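Long-range contacts in DMATS type aromatic prenyltransferase (Streptomyces coelicolor, PDB 6ZRZ), which probably catalyses transfer of a dimethylallyl group from its diphosphate to the 5-position of the tryptophan indole, within an ABBA-type barrel: residues S181-S186 and V205-D210; R307-L312 and A341-E346. One frame throughout, in Å; residues are numbered along the deposited sequence.

Contact 1 of 2, residues S181-S186 and V205-D210; sequences SLPQGS and VYLRHD. With 6C7 (S-(3-methylbut-2-en-1-yl) trihydrogen thiodiphosphate), chain C.
The carbonyl oxygen of R208 receives the backbone N-H of S186, with S186 N 2.8 Å from R208 O and an N-H...O angle of 166°; the hydroxyl of S186 adds a weak second bond to the same oxygen. That hydroxyl is more firmly engaged as an acceptor: D210 N donates to S186 OG over 2.9 Å and almost straight, at 174°. A chi1 of -36° sets OG anti to the carbonyl carbon of S186 and within reach of both backbone groups. The guanidinium of R208 lies with one face against the S186 backbone, S186 C being 3.7 Å above its plane, while its edge takes the D210 carboxylate side-on. R208 NE meets D210 OD1 at 2.9 Å and NH1 meets OD2, each on the syn side. With R208 cut back to an alanine, the D210 carboxylate would probably lose its charged mate and the S186 backbone its flat cover. Earlier in the loop, P183 CG rests 3.7 Å from L207 CD2, and L182 CD1 meets V205 CG1 at the same distance. The H209 ring presents its edge to Q184 O, although its NE2 is bonded to S256. Y206 points to the other side of the strand, toward the thiodiphosphate ligand. The loop is thus held by polar bonds from S186 to R208 and D210 at the strand end, and by apolar contacts of L182 and P183 before it.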
loop_
_atom_site.group_PDB
_atom_site.type_symbol
_atom_site.label_atom_id
_atom_site.label_comp_id
_atom_site.label_asym_id
_atom_site.label_seq_id
_atom_site.Cartn_x
_atom_site.Cartn_y
_atom_site.Cartn_z
ATOM N N SER A 181 15.708 12.702 12.271
ATOM C CA SER A 181 14.747 12.034 13.202
ATOM C C SER A 181 14.547 10.546 12.874
ATOM O O SER A 181 14.154 9.814 13.781
ATOM C CB SER A 181 13.393 12.728 13.211
ATOM O OG SER A 181 13.350 13.740 14.213
ATOM N N LEU A 182 14.746 10.129 11.626
ATOM C CA LEU A 182 14.409 8.756 11.159
ATOM C C LEU A 182 15.418 7.751 11.711
ATOM O O LEU A 182 16.603 8.059 11.822
ATOM C CB LEU A 182 14.436 8.737 9.636
ATOM C CG LEU A 182 13.434 9.651 8.940
ATOM C CD1 LEU A 182 13.734 9.745 7.462
ATOM C CD2 LEU A 182 12.010 9.189 9.179
ATOM N N PRO A 183 14.998 6.516 12.057
ATOM C CA PRO A 183 15.945 5.481 12.445
ATOM C C PRO A 183 16.785 5.035 11.241
ATOM O O PRO A 183 16.470 5.417 10.126
ATOM C CB PRO A 183 15.054 4.342 12.962
ATOM C CG PRO A 183 13.745 4.549 12.247
ATOM C CD PRO A 183 13.611 6.054 12.101
ATOM N N GLN A 184 17.829 4.250 11.507
ATOM C CA GLN A 184 18.668 3.562 10.490
ATOM C C GLN A 184 17.736 2.632 9.687
ATOM O O GLN A 184 16.833 2.040 10.281
ATOM C CB GLN A 184 19.851 2.869 11.208
ATOM C CG GLN A 184 20.746 1.950 10.344
ATOM C CD GLN A 184 22.062 1.546 11.029
ATOM O OE1 GLN A 184 22.140 1.392 12.257
ATOM N NE2 GLN A 184 23.115 1.354 10.238
ATOM N N GLY A 185 17.908 2.586 8.376
ATOM C CA GLY A 185 17.202 1.655 7.486
ATOM C C GLY A 185 18.144 1.083 6.463
ATOM O O GLY A 185 19.307 1.546 6.419
ATOM N N SER A 186 17.689 0.116 5.674
ATOM C CA SER A 186 18.457 -0.503 4.565
ATOM C C SER A 186 18.205 0.253 3.246
ATOM O O SER A 186 18.890 -0.010 2.278
ATOM C CB SER A 186 18.122 -1.976 4.439
ATOM O OG SER A 186 17.898 -2.571 5.718
ATOM N N VAL A 205 7.597 9.066 5.038
ATOM C CA VAL A 205 8.900 8.474 4.634
ATOM C C VAL A 205 8.845 6.997 4.981
ATOM O O VAL A 205 8.571 6.678 6.158
ATOM C CB VAL A 205 10.062 9.169 5.342
ATOM C CG1 VAL A 205 11.405 8.614 4.882
ATOM C CG2 VAL A 205 9.995 10.664 5.137
ATOM N N TYR A 206 9.093 6.135 3.990
ATOM C CA TYR A 206 9.158 4.677 4.167
ATOM C C TYR A 206 10.614 4.239 4.196
ATOM O O TYR A 206 11.439 4.762 3.356
ATOM C CB TYR A 206 8.398 3.957 3.059
ATOM C CG TYR A 206 6.923 4.199 3.060
ATOM C CD1 TYR A 206 6.054 3.237 3.517
ATOM C CD2 TYR A 206 6.381 5.397 2.609
ATOM C CE1 TYR A 206 4.679 3.437 3.510
ATOM C CE2 TYR A 206 5.003 5.617 2.606
ATOM C CZ TYR A 206 4.149 4.638 3.067
ATOM O OH TYR A 206 2.780 4.804 3.076
ATOM N N LEU A 207 10.941 3.364 5.135
ATOM C CA LEU A 207 12.277 2.735 5.275
ATOM C C LEU A 207 12.136 1.247 5.017
ATOM O O LEU A 207 11.167 0.646 5.483
ATOM C CB LEU A 207 12.795 2.900 6.702
ATOM C CG LEU A 207 13.485 4.199 7.090
ATOM C CD1 LEU A 207 12.994 5.389 6.333
ATOM C CD2 LEU A 207 13.311 4.431 8.589
ATOM N N ARG A 208 13.100 0.657 4.374
ATOM C CA ARG A 208 13.183 -0.798 4.261
ATOM C C ARG A 208 14.041 -1.296 5.422
ATOM O O ARG A 208 15.009 -0.631 5.754
ATOM C CB ARG A 208 13.769 -1.167 2.910
ATOM C CG ARG A 208 13.796 -2.649 2.638
ATOM C CD ARG A 208 14.460 -2.900 1.304
ATOM N NE ARG A 208 15.882 -3.095 1.476
ATOM C CZ ARG A 208 16.859 -2.483 0.787
ATOM N NH1 ARG A 208 18.118 -2.808 1.037
ATOM N NH2 ARG A 208 16.587 -1.582 -0.164
ATOM N N HIS A 209 13.729 -2.461 5.979
ATOM C CA HIS A 209 14.495 -3.047 7.103
ATOM C C HIS A 209 14.823 -4.491 6.774
ATOM O O HIS A 209 13.969 -5.310 6.861
ATOM C CB HIS A 209 13.713 -2.920 8.410
ATOM C CG HIS A 209 13.357 -1.520 8.763
ATOM N ND1 HIS A 209 14.269 -0.643 9.272
ATOM C CD2 HIS A 209 12.202 -0.855 8.667
ATOM C CE1 HIS A 209 13.683 0.502 9.481
ATOM N NE2 HIS A 209 12.422 0.399 9.129
ATOM N N ASP A 210 16.028 -4.764 6.313
ATOM C CA ASP A 210 16.427 -6.148 5.999
ATOM C C ASP A 210 16.675 -6.907 7.295
ATOM O O ASP A 210 17.286 -6.312 8.186
ATOM C CB ASP A 210 17.689 -6.169 5.151
ATOM C CG ASP A 210 17.529 -5.498 3.794
ATOM O OD1 ASP A 210 16.380 -5.248 3.377
ATOM O OD2 ASP A 210 18.541 -5.192 3.215
HETATM O O4 6C7 C . -1.165 5.702 6.791
HETATM P P1 6C7 C . -1.927 5.114 5.472
HETATM O O6 6C7 C . -2.894 4.044 5.791
HETATM O O5 6C7 C . -2.648 6.404 4.778
HETATM O O2 6C7 C . -0.793 4.687 4.383
HETATM P P3 6C7 C . -0.576 3.154 3.899
HETATM O O8 6C7 C . -0.088 2.423 5.248
HETATM O O7 6C7 C . -1.773 2.485 3.341
HETATM S S9 6C7 C . 0.855 3.174 2.791
HETATM C C10 6C7 C . 1.048 1.419 2.430
HETATM C C11 6C7 C . 1.115 1.360 0.879
HETATM C C12 6C7 C . 2.459 1.361 0.114
HETATM C C13 6C7 C . 2.447 1.316 -1.399
HETATM C C14 6C7 C . 3.815 1.436 0.815
#

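Contact 2 of 2, residues R307-L312 and A341-E346; sequences RALAAL and AYLSSE. With 6C7 (S-(3-methylbut-2-en-1-yl) trihydrogen thiodiphosphate), chain C.
L343 projects from its strand toward helix 307-312 and is met there by three side chains spaced over about one helical turn. L312 crosses it at about a right angle, laying CD1 3.5 Å from L343 CB, at the base of the side chain rather than at its branches. The two methyls of L343 are divided between the other partners: CD1 reaches A308 CB at 4.0 Å, and CD2 reaches L309 CD1 at 3.9 Å, again with the leucines roughly perpendicular. In L343 a chi1 of -56° turns CG anti to the carbonyl carbon, and the extended chi2 of 177° lets the methyls spread between A308 and L309. L312 CD1 also lies 3.8 Å from S344 O, a buried carbonyl oxygen with no polar partner in the model. Near the helix end, a water lies 2.9 Å from S345 O and, at a longer, weak distance, near L312 O, which is also bonded by Q13 of helix 6-20. A308 and L312 touch strand 64-70 as well, through L68 and F66, so the helix covers two adjacent strands. The helix and strand segments run nearly parallel, 18° apart, with their axes 9.6 Å from each other. Y342 points away from the helix, and its ring carries CE1 to 3.6 Å from C10 of the prenyl thiodiphosphate. This alternation, with apolar residues facing outer helices and ligand-binding residues facing inward, is characteristic of the ABBA barrel of aromatic prenyltransferases.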
loop_
_atom_site.group_PDB
_atom_site.type_symbol
_atom_site.label_atom_id
_atom_site.label_comp_id
_atom_site.label_asym_id
_atom_site.label_seq_id
_atom_site.Cartn_x
_atom_site.Cartn_y
_atom_site.Cartn_z
ATOM N N ARG A 307 -14.712 -11.914 4.878
ATOM C CA ARG A 307 -15.610 -11.659 3.738
ATOM C C ARG A 307 -14.825 -11.022 2.588
ATOM O O ARG A 307 -15.161 -11.289 1.426
ATOM C CB ARG A 307 -16.777 -10.775 4.170
ATOM C CG ARG A 307 -17.765 -11.483 5.081
ATOM C CD ARG A 307 -18.921 -10.566 5.417
ATOM N NE ARG A 307 -18.826 -10.043 6.764
ATOM C CZ ARG A 307 -19.194 -8.817 7.150
ATOM N NH1 ARG A 307 -19.646 -7.928 6.270
ATOM N NH2 ARG A 307 -19.073 -8.476 8.426
ATOM N N ALA A 308 -13.842 -10.187 2.909
ATOM C CA ALA A 308 -13.031 -9.450 1.920
ATOM C C ALA A 308 -12.289 -10.439 1.007
ATOM O O ALA A 308 -12.256 -10.234 -0.218
ATOM C CB ALA A 308 -12.093 -8.553 2.662
ATOM N N LEU A 309 -11.736 -11.505 1.568
ATOM C CA LEU A 309 -10.987 -12.513 0.759
ATOM C C LEU A 309 -11.931 -13.219 -0.219
ATOM O O LEU A 309 -11.562 -13.365 -1.421
ATOM C CB LEU A 309 -10.279 -13.495 1.686
ATOM C CG LEU A 309 -8.828 -13.146 1.981
ATOM C CD1 LEU A 309 -8.701 -11.827 2.722
ATOM C CD2 LEU A 309 -8.146 -14.270 2.754
ATOM N N ALA A 310 -13.128 -13.598 0.225
ATOM C CA ALA A 310 -14.119 -14.281 -0.628
ATOM C C ALA A 310 -14.571 -13.338 -1.738
ATOM O O ALA A 310 -14.905 -13.844 -2.833
ATOM C CB ALA A 310 -15.297 -14.786 0.196
ATOM N N ALA A 311 -14.596 -12.024 -1.477
ATOM C CA ALA A 311 -14.994 -10.994 -2.455
ATOM C C ALA A 311 -13.946 -10.903 -3.574
ATOM O O ALA A 311 -14.333 -10.728 -4.754
ATOM C CB ALA A 311 -15.181 -9.677 -1.759
ATOM N N LEU A 312 -12.667 -11.033 -3.241
ATOM C CA LEU A 312 -11.563 -10.850 -4.225
ATOM C C LEU A 312 -11.391 -12.079 -5.095
ATOM O O LEU A 312 -11.030 -11.895 -6.279
ATOM C CB LEU A 312 -10.268 -10.526 -3.484
ATOM C CG LEU A 312 -10.272 -9.157 -2.825
ATOM C CD1 LEU A 312 -9.020 -8.945 -2.006
ATOM C CD2 LEU A 312 -10.432 -8.054 -3.865
ATOM N N ALA A 341 -4.777 -4.611 6.527
ATOM C CA ALA A 341 -4.507 -5.769 5.668
ATOM C C ALA A 341 -4.482 -5.295 4.220
ATOM O O ALA A 341 -5.417 -4.598 3.771
ATOM C CB ALA A 341 -5.529 -6.843 5.904
ATOM N N TYR A 342 -3.380 -5.579 3.559
ATOM C CA TYR A 342 -3.144 -5.302 2.134
ATOM C C TYR A 342 -3.522 -6.549 1.373
ATOM O O TYR A 342 -2.983 -7.626 1.674
ATOM C CB TYR A 342 -1.703 -4.844 1.949
ATOM C CG TYR A 342 -1.470 -3.558 2.665
ATOM C CD1 TYR A 342 -1.612 -2.333 2.023
ATOM C CD2 TYR A 342 -1.244 -3.560 4.048
ATOM C CE1 TYR A 342 -1.506 -1.135 2.732
ATOM C CE2 TYR A 342 -1.072 -2.377 4.741
ATOM C CZ TYR A 342 -1.237 -1.166 4.091
ATOM O OH TYR A 342 -1.103 -0.008 4.809
ATOM N N LEU A 343 -4.406 -6.401 0.410
ATOM C CA LEU A 343 -5.130 -7.519 -0.243
ATOM C C LEU A 343 -4.861 -7.474 -1.733
ATOM O O LEU A 343 -5.187 -6.407 -2.390
ATOM C CB LEU A 343 -6.619 -7.405 0.033
ATOM C CG LEU A 343 -7.031 -7.341 1.510
ATOM C CD1 LEU A 343 -8.529 -7.153 1.647
ATOM C CD2 LEU A 343 -6.570 -8.568 2.263
ATOM N N SER A 344 -4.361 -8.560 -2.259
ATOM C CA SER A 344 -3.902 -8.659 -3.646
ATOM C C SER A 344 -5.087 -8.850 -4.586
ATOM O O SER A 344 -6.058 -9.572 -4.232
ATOM C CB SER A 344 -2.919 -9.770 -3.786
ATOM O OG SER A 344 -1.821 -9.560 -2.944
ATOM N N SER A 345 -5.010 -8.249 -5.750
ATOM C CA SER A 345 -5.989 -8.463 -6.842
ATOM C C SER A 345 -5.815 -9.839 -7.483
ATOM O O SER A 345 -6.836 -10.505 -7.731
ATOM C CB SER A 345 -5.910 -7.360 -7.852
ATOM O OG SER A 345 -6.697 -7.711 -8.974
ATOM N N GLU A 346 -4.572 -10.277 -7.733
ATOM C CA GLU A 346 -4.254 -11.598 -8.333
ATOM C C GLU A 346 -4.909 -11.730 -9.727
ATOM O O GLU A 346 -5.333 -12.812 -10.075
ATOM C CB GLU A 346 -4.707 -12.724 -7.390
ATOM C CG GLU A 346 -3.857 -12.825 -6.140
ATOM C CD GLU A 346 -4.054 -14.105 -5.321
ATOM O OE1 GLU A 346 -5.162 -14.650 -5.328
ATOM O OE2 GLU A 346 -3.097 -14.530 -4.678
HETATM O O4 6C7 C . -1.165 5.702 6.791
HETATM P P1 6C7 C . -1.927 5.114 5.472
HETATM O O6 6C7 C . -2.894 4.044 5.791
HETATM O O5 6C7 C . -2.648 6.404 4.778
HETATM O O2 6C7 C . -0.793 4.687 4.383
HETATM P P3 6C7 C . -0.576 3.154 3.899
HETATM O O8 6C7 C . -0.088 2.423 5.248
HETATM O O7 6C7 C . -1.773 2.485 3.341
HETATM S S9 6C7 C . 0.855 3.174 2.791
HETATM C C10 6C7 C . 1.048 1.419 2.430
HETATM C C11 6C7 C . 1.115 1.360 0.879
HETATM C C12 6C7 C . 2.459 1.361 0.114
HETATM C C13 6C7 C . 2.447 1.316 -1.399
HETATM C C14 6C7 C . 3.815 1.436 0.815
HETATM O O HOH W 1 -8.140 -13.080 -7.807
#

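Contacts 1 and 2 belong to the same closed antiparallel barrel but lie on opposite sides of the chain's centre, their own centres 28 Å apart. They do not touch, and their nearest atoms are about 6 Å apart. What joins them is the prenyl thiodiphosphate in the barrel interior, approached by Y206 from strand 202-209 and by Y342 from strand 338-344. R79, R202, R338 and Y274 hydrogen-bond this ligand, in a pocket that also includes K149, Y151 and K204. In each case the outward side of the strand meets another part of the fold, a loop in contact 1 and a helix in contact 2. Bound tryptophan lies about 8 Å from the side chains of both R208 and S344.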